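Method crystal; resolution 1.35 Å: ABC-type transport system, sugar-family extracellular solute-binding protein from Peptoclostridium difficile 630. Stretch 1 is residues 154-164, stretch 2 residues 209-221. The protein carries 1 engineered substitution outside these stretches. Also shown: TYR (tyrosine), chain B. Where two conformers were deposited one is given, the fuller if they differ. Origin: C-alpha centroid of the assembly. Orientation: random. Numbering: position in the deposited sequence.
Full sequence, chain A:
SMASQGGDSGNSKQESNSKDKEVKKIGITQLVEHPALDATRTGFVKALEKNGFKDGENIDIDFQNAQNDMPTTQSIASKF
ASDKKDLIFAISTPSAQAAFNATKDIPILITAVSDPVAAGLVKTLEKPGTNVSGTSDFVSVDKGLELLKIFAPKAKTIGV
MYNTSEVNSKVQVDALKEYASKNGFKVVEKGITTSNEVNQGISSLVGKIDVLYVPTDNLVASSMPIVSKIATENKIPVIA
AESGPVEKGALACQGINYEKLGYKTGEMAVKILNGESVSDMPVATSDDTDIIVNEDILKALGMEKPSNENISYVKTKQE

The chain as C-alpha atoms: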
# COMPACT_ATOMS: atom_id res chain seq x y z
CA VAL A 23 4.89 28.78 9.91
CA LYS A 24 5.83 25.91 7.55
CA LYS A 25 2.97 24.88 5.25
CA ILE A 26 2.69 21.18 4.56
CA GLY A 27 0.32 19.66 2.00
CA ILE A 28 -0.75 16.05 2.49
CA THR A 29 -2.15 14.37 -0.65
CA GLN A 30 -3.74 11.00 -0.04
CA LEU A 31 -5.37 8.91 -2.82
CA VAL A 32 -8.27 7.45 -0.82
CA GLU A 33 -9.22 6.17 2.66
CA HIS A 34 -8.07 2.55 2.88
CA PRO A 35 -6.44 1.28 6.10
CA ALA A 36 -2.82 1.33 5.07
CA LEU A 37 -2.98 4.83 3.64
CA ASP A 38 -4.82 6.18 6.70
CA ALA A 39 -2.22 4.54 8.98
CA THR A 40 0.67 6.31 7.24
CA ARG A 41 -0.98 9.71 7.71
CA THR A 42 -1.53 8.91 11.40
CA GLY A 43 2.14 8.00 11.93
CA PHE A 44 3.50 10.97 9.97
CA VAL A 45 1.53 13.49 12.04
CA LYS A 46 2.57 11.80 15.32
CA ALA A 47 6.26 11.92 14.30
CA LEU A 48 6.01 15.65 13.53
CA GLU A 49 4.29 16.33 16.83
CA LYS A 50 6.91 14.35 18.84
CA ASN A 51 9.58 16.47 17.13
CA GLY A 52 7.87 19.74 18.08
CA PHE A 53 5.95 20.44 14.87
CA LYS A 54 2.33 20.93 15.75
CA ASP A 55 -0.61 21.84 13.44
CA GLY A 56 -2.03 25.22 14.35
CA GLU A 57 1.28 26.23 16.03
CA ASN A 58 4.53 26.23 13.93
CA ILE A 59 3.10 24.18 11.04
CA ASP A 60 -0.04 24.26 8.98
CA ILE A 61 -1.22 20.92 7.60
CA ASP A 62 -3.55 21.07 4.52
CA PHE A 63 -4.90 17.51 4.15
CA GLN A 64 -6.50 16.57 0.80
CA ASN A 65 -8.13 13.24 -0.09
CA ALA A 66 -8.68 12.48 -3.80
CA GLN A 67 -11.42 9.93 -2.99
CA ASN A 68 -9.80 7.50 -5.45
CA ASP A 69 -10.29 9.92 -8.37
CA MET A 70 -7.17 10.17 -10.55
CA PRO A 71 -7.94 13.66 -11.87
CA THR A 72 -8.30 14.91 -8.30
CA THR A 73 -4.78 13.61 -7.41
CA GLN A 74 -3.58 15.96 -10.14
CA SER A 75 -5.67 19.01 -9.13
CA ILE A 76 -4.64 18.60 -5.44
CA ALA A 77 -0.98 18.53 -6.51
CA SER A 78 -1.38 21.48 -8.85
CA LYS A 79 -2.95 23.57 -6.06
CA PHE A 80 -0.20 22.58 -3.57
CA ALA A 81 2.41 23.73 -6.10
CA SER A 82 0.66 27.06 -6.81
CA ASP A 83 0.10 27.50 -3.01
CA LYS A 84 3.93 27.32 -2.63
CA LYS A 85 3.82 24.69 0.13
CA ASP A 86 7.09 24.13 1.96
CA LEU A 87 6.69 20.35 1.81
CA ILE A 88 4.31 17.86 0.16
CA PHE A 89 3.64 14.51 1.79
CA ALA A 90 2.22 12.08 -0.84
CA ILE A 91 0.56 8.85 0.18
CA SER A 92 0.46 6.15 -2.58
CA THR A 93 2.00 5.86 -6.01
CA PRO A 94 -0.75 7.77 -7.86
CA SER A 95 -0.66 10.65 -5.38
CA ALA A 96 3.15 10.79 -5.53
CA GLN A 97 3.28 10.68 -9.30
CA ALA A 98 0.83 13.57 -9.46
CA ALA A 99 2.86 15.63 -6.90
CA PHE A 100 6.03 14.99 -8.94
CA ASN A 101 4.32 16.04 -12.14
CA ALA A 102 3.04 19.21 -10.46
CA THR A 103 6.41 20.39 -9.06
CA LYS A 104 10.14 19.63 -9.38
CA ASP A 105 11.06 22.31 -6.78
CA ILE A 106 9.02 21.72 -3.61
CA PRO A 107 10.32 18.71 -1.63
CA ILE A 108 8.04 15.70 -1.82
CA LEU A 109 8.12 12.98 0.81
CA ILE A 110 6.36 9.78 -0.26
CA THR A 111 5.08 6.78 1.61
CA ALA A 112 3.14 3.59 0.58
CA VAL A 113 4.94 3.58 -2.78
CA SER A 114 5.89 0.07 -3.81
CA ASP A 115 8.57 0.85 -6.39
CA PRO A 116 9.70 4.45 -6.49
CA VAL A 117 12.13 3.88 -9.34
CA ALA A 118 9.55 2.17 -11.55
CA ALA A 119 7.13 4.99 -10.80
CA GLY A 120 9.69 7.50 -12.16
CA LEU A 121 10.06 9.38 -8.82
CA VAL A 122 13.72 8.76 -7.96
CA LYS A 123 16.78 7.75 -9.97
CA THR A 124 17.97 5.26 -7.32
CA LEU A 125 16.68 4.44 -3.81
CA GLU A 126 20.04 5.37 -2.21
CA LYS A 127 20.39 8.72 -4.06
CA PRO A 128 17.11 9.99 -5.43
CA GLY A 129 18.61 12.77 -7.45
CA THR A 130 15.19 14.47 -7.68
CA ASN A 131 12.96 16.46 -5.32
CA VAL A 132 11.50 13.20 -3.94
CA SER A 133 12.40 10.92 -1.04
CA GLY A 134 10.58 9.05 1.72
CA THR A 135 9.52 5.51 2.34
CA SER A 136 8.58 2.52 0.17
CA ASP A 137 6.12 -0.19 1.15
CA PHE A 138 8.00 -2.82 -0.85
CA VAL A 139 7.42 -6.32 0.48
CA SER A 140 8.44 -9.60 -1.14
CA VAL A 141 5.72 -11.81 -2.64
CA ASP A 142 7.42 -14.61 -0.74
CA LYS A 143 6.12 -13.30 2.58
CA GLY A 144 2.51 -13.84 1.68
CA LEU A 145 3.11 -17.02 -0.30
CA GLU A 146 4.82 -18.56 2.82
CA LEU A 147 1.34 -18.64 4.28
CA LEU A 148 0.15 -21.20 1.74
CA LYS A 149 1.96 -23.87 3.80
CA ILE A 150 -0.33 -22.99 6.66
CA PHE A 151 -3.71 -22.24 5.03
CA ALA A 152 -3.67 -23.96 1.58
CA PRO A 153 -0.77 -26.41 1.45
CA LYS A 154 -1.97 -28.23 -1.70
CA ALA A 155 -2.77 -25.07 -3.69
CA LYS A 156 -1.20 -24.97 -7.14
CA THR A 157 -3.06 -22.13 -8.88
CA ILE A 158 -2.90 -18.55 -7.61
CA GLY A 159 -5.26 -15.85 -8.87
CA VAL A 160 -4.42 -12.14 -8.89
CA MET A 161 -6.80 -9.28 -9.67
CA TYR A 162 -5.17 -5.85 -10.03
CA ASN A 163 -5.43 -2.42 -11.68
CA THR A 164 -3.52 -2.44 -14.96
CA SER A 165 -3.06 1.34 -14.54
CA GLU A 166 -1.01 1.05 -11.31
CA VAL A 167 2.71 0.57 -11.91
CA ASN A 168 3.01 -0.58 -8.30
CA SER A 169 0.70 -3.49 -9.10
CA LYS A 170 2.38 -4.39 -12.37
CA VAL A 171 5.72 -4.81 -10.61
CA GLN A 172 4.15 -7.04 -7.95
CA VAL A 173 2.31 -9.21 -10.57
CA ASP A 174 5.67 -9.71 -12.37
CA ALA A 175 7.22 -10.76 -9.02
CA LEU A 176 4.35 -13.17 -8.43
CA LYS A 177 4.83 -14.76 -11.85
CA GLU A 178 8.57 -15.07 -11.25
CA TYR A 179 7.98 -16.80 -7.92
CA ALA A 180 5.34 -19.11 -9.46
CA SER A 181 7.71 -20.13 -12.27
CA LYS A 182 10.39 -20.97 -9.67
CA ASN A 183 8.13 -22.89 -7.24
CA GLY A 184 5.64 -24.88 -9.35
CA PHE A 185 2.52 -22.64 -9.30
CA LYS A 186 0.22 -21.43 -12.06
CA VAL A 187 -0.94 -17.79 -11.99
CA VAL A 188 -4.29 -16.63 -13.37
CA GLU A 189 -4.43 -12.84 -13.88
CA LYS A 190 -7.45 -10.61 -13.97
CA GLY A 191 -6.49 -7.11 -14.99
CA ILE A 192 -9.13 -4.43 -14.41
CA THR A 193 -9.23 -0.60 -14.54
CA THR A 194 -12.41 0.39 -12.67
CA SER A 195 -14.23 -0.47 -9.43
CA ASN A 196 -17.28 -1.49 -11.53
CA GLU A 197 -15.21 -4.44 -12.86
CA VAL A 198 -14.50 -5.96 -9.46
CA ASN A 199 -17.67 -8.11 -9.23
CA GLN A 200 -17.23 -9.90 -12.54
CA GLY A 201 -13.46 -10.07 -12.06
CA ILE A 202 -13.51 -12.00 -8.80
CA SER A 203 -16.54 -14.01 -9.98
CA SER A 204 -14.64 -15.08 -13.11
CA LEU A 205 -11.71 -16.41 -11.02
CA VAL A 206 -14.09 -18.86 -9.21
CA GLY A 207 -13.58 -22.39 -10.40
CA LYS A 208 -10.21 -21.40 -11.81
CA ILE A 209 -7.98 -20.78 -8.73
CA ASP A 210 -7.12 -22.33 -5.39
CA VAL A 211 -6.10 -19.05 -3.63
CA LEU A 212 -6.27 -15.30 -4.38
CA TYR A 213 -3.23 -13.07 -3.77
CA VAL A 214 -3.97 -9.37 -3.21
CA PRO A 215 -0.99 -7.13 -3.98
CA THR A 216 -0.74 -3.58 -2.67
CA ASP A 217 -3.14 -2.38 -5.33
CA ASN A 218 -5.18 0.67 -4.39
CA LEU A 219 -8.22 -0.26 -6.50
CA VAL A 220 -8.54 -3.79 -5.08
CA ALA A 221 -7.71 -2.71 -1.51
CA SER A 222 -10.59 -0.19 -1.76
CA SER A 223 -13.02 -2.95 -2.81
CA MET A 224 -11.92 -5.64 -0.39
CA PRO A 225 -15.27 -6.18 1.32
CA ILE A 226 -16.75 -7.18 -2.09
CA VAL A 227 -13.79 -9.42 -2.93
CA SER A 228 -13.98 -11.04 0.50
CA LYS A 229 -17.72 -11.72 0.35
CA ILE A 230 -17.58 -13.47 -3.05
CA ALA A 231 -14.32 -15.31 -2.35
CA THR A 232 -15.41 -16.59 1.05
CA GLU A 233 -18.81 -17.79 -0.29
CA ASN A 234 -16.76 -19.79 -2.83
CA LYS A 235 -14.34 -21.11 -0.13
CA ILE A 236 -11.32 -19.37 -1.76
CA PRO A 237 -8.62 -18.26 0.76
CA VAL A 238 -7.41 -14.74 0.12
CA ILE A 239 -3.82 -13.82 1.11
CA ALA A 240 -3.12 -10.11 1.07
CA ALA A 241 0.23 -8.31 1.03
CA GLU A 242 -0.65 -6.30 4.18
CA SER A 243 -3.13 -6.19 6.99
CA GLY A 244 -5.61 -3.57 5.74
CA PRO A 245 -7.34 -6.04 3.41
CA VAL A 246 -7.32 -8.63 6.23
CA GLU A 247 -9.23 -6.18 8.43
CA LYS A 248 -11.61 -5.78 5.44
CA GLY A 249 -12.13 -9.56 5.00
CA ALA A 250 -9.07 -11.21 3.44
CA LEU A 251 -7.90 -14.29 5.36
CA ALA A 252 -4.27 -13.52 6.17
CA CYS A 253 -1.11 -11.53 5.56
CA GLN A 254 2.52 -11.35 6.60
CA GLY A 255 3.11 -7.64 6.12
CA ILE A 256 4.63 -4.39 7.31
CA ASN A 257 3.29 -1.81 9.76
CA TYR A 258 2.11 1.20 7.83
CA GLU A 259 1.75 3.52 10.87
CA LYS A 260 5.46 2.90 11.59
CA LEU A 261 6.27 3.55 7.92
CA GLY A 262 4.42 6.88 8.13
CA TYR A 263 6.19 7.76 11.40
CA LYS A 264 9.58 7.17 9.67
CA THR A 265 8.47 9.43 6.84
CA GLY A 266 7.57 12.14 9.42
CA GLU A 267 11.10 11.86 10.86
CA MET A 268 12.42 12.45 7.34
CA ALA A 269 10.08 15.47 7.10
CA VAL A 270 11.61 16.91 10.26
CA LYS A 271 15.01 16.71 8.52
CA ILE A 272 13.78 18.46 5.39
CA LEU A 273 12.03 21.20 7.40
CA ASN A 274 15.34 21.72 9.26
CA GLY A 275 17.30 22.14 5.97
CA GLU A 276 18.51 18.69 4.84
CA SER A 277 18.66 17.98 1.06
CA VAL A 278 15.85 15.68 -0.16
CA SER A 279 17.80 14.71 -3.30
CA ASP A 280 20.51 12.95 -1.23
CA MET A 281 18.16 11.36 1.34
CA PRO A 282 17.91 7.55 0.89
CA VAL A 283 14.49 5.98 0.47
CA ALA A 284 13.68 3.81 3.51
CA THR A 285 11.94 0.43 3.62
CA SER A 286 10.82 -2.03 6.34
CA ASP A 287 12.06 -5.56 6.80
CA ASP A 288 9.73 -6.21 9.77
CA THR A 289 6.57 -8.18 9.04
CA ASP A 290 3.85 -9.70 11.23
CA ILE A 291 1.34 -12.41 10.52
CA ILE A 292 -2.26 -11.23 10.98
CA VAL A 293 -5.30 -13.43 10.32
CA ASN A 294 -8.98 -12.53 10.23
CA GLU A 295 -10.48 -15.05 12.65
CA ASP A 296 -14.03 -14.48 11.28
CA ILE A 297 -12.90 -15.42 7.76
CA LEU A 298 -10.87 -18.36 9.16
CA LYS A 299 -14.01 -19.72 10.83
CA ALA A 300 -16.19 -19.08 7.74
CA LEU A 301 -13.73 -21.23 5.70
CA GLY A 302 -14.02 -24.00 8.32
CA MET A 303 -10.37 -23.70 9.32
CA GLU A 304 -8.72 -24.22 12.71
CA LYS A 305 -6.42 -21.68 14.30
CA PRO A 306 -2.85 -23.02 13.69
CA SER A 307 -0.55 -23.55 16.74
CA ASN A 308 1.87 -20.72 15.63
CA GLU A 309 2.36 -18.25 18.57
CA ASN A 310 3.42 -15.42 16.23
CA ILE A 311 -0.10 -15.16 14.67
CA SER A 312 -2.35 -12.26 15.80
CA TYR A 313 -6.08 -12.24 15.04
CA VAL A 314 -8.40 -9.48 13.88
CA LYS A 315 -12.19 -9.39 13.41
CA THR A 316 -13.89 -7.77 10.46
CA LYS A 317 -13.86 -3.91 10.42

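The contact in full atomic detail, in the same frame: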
# COMPACT_ATOMS: atom_id res chain seq x y z
N LYS A 154 -1.87 -27.53 -0.41
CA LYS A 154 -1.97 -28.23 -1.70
C LYS A 154 -2.29 -27.32 -2.87
O LYS A 154 -2.42 -27.79 -3.99
CB LYS A 154 -3.02 -29.39 -1.65
CG LYS A 154 -2.81 -30.41 -0.52
CD LYS A 154 -1.39 -30.96 -0.51
CE LYS A 154 -1.28 -32.20 0.35
NZ LYS A 154 -0.02 -32.96 0.10
N ALA A 155 -2.38 -26.00 -2.64
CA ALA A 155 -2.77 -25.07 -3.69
C ALA A 155 -1.70 -25.09 -4.74
O ALA A 155 -0.51 -25.18 -4.42
CB ALA A 155 -2.95 -23.65 -3.15
N LYS A 156 -2.12 -25.05 -6.00
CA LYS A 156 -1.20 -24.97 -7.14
C LYS A 156 -1.45 -23.80 -8.06
O LYS A 156 -0.58 -23.46 -8.84
CB LYS A 156 -1.19 -26.28 -7.95
CG LYS A 156 -0.67 -27.50 -7.18
CD LYS A 156 0.86 -27.51 -6.98
CE LYS A 156 1.63 -28.28 -8.08
NZ LYS A 156 3.12 -27.99 -8.20
N THR A 157 -2.66 -23.22 -7.99
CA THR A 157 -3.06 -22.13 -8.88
C THR A 157 -3.45 -20.91 -8.07
O THR A 157 -4.35 -20.97 -7.25
CB THR A 157 -4.24 -22.54 -9.84
OG1 THR A 157 -3.88 -23.70 -10.61
CG2 THR A 157 -4.53 -21.40 -10.80
N ILE A 158 -2.75 -19.82 -8.35
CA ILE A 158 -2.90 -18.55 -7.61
C ILE A 158 -3.57 -17.54 -8.56
O ILE A 158 -3.05 -17.28 -9.64
CB ILE A 158 -1.52 -17.98 -7.18
CG1 ILE A 158 -0.78 -19.01 -6.32
CG2 ILE A 158 -1.69 -16.65 -6.45
CD1 ILE A 158 0.68 -18.70 -6.13
N GLY A 159 -4.68 -16.95 -8.14
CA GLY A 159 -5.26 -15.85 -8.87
C GLY A 159 -4.73 -14.50 -8.37
O GLY A 159 -4.39 -14.36 -7.19
N VAL A 160 -4.75 -13.55 -9.27
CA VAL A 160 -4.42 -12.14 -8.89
C VAL A 160 -5.28 -11.21 -9.73
O VAL A 160 -5.23 -11.22 -10.97
CB VAL A 160 -2.92 -11.87 -9.05
CG1 VAL A 160 -2.38 -11.99 -10.44
CG2 VAL A 160 -2.62 -10.48 -8.52
N MET A 161 -6.08 -10.39 -9.05
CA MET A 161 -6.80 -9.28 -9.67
C MET A 161 -6.09 -7.98 -9.29
O MET A 161 -5.72 -7.79 -8.12
CB MET A 161 -8.28 -9.29 -9.23
CG MET A 161 -9.11 -8.22 -9.88
SD MET A 161 -10.89 -8.46 -9.72
CE MET A 161 -11.06 -8.25 -7.97
N TYR A 162 -5.93 -7.10 -10.27
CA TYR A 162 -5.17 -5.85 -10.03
C TYR A 162 -5.56 -4.82 -11.06
O TYR A 162 -6.12 -5.14 -12.14
CB TYR A 162 -3.72 -6.15 -10.10
CG TYR A 162 -3.19 -6.54 -11.44
CD1 TYR A 162 -3.43 -7.83 -11.96
CD2 TYR A 162 -2.52 -5.63 -12.23
CE1 TYR A 162 -2.96 -8.18 -13.21
CE2 TYR A 162 -2.04 -5.99 -13.48
CZ TYR A 162 -2.26 -7.27 -13.96
OH TYR A 162 -1.75 -7.60 -15.19
N ASN A 163 -5.23 -3.58 -10.80
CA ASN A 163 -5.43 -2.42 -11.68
C ASN A 163 -4.29 -2.33 -12.67
O ASN A 163 -3.16 -2.03 -12.27
CB ASN A 163 -5.49 -1.15 -10.80
CG ASN A 163 -5.89 0.10 -11.57
OD1 ASN A 163 -5.98 0.09 -12.80
ND2 ASN A 163 -6.06 1.21 -10.83
N THR A 164 -4.57 -2.49 -13.96
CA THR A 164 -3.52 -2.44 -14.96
C THR A 164 -2.91 -1.05 -15.11
O THR A 164 -1.86 -0.91 -15.71
CB THR A 164 -4.02 -2.95 -16.32
OG1 THR A 164 -5.13 -2.16 -16.74
CG2 THR A 164 -4.47 -4.40 -16.21
N ILE A 209 -9.12 -21.01 -9.65
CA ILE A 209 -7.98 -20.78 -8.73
C ILE A 209 -8.20 -21.50 -7.40
O ILE A 209 -9.35 -21.81 -7.02
CB ILE A 209 -7.74 -19.26 -8.46
CG1 ILE A 209 -8.88 -18.63 -7.62
CG2 ILE A 209 -7.50 -18.58 -9.78
CD1 ILE A 209 -8.67 -17.14 -7.27
N ASP A 210 -7.07 -21.72 -6.69
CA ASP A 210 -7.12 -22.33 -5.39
C ASP A 210 -7.02 -21.26 -4.27
O ASP A 210 -7.49 -21.49 -3.14
CB ASP A 210 -5.96 -23.32 -5.25
CG ASP A 210 -5.98 -24.45 -6.30
OD1 ASP A 210 -7.09 -24.97 -6.58
OD2 ASP A 210 -4.89 -24.85 -6.82
N VAL A 211 -6.35 -20.14 -4.59
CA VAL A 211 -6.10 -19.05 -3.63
C VAL A 211 -5.99 -17.76 -4.44
O VAL A 211 -5.57 -17.78 -5.59
CB VAL A 211 -4.80 -19.36 -2.84
CG1 VAL A 211 -3.57 -19.24 -3.73
CG2 VAL A 211 -4.64 -18.41 -1.63
N LEU A 212 -6.41 -16.65 -3.82
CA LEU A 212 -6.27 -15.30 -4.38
C LEU A 212 -5.16 -14.58 -3.63
O LEU A 212 -5.15 -14.64 -2.39
CB LEU A 212 -7.50 -14.52 -4.23
CG LEU A 212 -7.54 -13.21 -5.00
CD1 LEU A 212 -7.66 -13.35 -6.49
CD2 LEU A 212 -8.67 -12.34 -4.48
N TYR A 213 -4.26 -13.98 -4.38
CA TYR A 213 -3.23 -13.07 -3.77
C TYR A 213 -3.63 -11.63 -4.08
O TYR A 213 -3.90 -11.28 -5.23
CB TYR A 213 -1.87 -13.38 -4.34
CG TYR A 213 -0.76 -12.52 -3.74
CD1 TYR A 213 -0.24 -12.80 -2.50
CD2 TYR A 213 -0.24 -11.40 -4.40
CE1 TYR A 213 0.76 -11.96 -1.94
CE2 TYR A 213 0.75 -10.62 -3.84
CZ TYR A 213 1.24 -10.97 -2.64
OH TYR A 213 2.24 -10.12 -2.08
N VAL A 214 -3.65 -10.79 -3.04
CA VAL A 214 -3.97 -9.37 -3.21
C VAL A 214 -2.69 -8.55 -3.03
O VAL A 214 -2.21 -8.37 -1.88
CB VAL A 214 -5.09 -8.95 -2.28
CG1 VAL A 214 -5.40 -7.46 -2.41
CG2 VAL A 214 -6.36 -9.79 -2.53
N PRO A 215 -2.14 -8.04 -4.11
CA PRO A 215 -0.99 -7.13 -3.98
C PRO A 215 -1.43 -5.81 -3.36
O PRO A 215 -2.58 -5.59 -3.05
CB PRO A 215 -0.53 -6.91 -5.44
CG PRO A 215 -1.57 -7.48 -6.29
CD PRO A 215 -2.68 -8.05 -5.49
N THR A 216 -0.43 -4.95 -3.11
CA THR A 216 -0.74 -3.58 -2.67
C THR A 216 -1.19 -2.68 -3.82
O THR A 216 -0.47 -1.87 -4.36
CB THR A 216 0.44 -2.95 -1.85
OG1 THR A 216 1.57 -2.78 -2.64
CG2 THR A 216 0.70 -3.81 -0.62
N ASP A 217 -2.41 -3.03 -4.30
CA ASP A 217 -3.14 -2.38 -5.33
C ASP A 217 -4.28 -1.55 -4.71
O ASP A 217 -5.07 -2.05 -3.94
CB ASP A 217 -3.78 -3.51 -6.20
CG ASP A 217 -4.54 -2.96 -7.39
OD1 ASP A 217 -5.72 -2.56 -7.27
OD2 ASP A 217 -3.92 -2.92 -8.46
N ASN A 218 -4.25 -0.23 -5.00
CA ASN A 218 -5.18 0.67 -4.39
C ASN A 218 -6.64 0.42 -4.75
O ASN A 218 -7.50 0.53 -3.93
CB ASN A 218 -4.81 2.13 -4.70
CG ASN A 218 -3.49 2.55 -4.04
OD1 ASN A 218 -3.44 2.74 -2.80
ND2 ASN A 218 -2.46 2.68 -4.84
N LEU A 219 -6.85 0.03 -6.02
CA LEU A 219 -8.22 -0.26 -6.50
C LEU A 219 -8.81 -1.48 -5.78
O LEU A 219 -9.90 -1.41 -5.22
CB LEU A 219 -8.18 -0.40 -8.01
CG LEU A 219 -9.58 -0.54 -8.62
CD1 LEU A 219 -10.39 0.73 -8.45
CD2 LEU A 219 -9.43 -0.90 -10.09
N VAL A 220 -8.05 -2.56 -5.73
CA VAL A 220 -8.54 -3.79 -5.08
C VAL A 220 -8.64 -3.63 -3.55
O VAL A 220 -9.62 -4.04 -2.94
CB VAL A 220 -7.73 -5.01 -5.50
CG1 VAL A 220 -8.24 -6.26 -4.82
CG2 VAL A 220 -7.85 -5.22 -7.02
N ALA A 221 -7.65 -2.96 -2.95
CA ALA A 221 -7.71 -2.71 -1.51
C ALA A 221 -8.94 -1.90 -1.12
O ALA A 221 -9.45 -2.07 -0.03
CB ALA A 221 -6.42 -2.01 -1.05
N TYR B . 1.64 0.16 -2.57
CA TYR B . 0.56 1.05 -3.04
C TYR B . 1.14 2.11 -3.95
O TYR B . 0.41 3.03 -4.31
CB TYR B . -0.33 1.57 -1.89
CG TYR B . -1.09 0.48 -1.21
CD1 TYR B . -2.11 -0.21 -1.92
CD2 TYR B . -0.82 0.04 0.05
CE1 TYR B . -2.76 -1.27 -1.33
CE2 TYR B . -1.47 -1.02 0.66
CZ TYR B . -2.47 -1.70 -0.07
OH TYR B . -3.13 -2.77 0.51
OXT TYR B . 2.26 2.00 -4.39
O HOH W 1 -4.91 -25.89 -9.23
O HOH W 2 -6.11 -9.83 -6.23

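Residues 157-163 and 211-214 run side by side as parallel strands, and the two stretches together bury 791 Å² of surface between them. The contact opens at Ile 209, whose side chain (chi1 p, chi2 t) lies over the backbone of the first strand, with CG2 3.6 Å from Gly 159 N. The absence of a side chain at Gly 159 matters here: a CB in ideal position would sit 2.7 Å from Ile 209 CD1, a clash, so glycine leaves the room that the isoleucine fills.

Asp 210 ties down the start of the strand. Asp 210 CB points toward stretch 1, packing 3.7 Å from Ala 155 CB, and with chi1 m its carboxylate reaches two successive amides: Asp 210 OD2 accepts from Lys 156 N at 2.9 Å and from Thr 157 N at 3.0 Å. The small, buried Ala 155 side chain packs against Asp 210 at this point; the Lys 156 CA-to-CB bond points away and the residue is exposed, though Lys 156 CB lies 4.1 Å from Asp 210 OD2. A water extends the network, donating to Asp 210 OD2 at 2.6 Å and hydrogen-bonded to Thr 157 OG1 at 2.8 Å. In the return direction, Asp 210 N donates to Thr 157 O at 2.9 Å.

Val 211 N makes a second, weak bond to the same acceptor, Thr 157 O, at 3.4 Å. The regular parallel ladder follows: Gly 159 N donates to Val 211 O at 2.8 Å, and Tyr 213 N to Gly 159 O at 2.8 Å, the latter nearly linear at 175°. CA-H...O contacts supplement it, Ile 158 CA to Val 211 O at 3.4 Å and Leu 212 CA to Gly 159 O at 3.5 Å. Val 211 and Ile 158 share one face of the sheet, where their branched side chains meet with both CG1 atoms 3.8 Å apart. Leu 212 projects from the other face, and its CD1 comes within 3.5 Å of Gly 159 O, over the glycine backbone.

Tyr 213 packs its CB 3.9 Å from Ile 158 CG2, while the end of its side chain leads away. Beyond it the direct ladder gives way to a water that accepts from Met 161 N at 2.9 Å and donates to Tyr 213 O at 2.8 Å. Val 214 points away and makes no contact. Pro 215, with no amide hydrogen to offer, contributes an apolar ring instead, its CG 3.9 Å from Val 160 CG2.

Thr 216 faces the bound tyrosine, whose N donates to Thr 216 OG1 at 2.9 Å. Asp 217 serves both stretches: OD2 accepts from Asn 163 N at 2.8 Å, while OD1 caps the helix by accepting from Val 220 N at 2.8 Å. Asn 218 ND2 donates to the ligand's O at 2.9 Å. On the helix, Leu 219 brings CB to 3.9 Å from Asn 163 ND2, and Val 220 sets CG2 3.5 Å from Met 161 O and, in apolar packing, 4.3 Å from Met 161 CG.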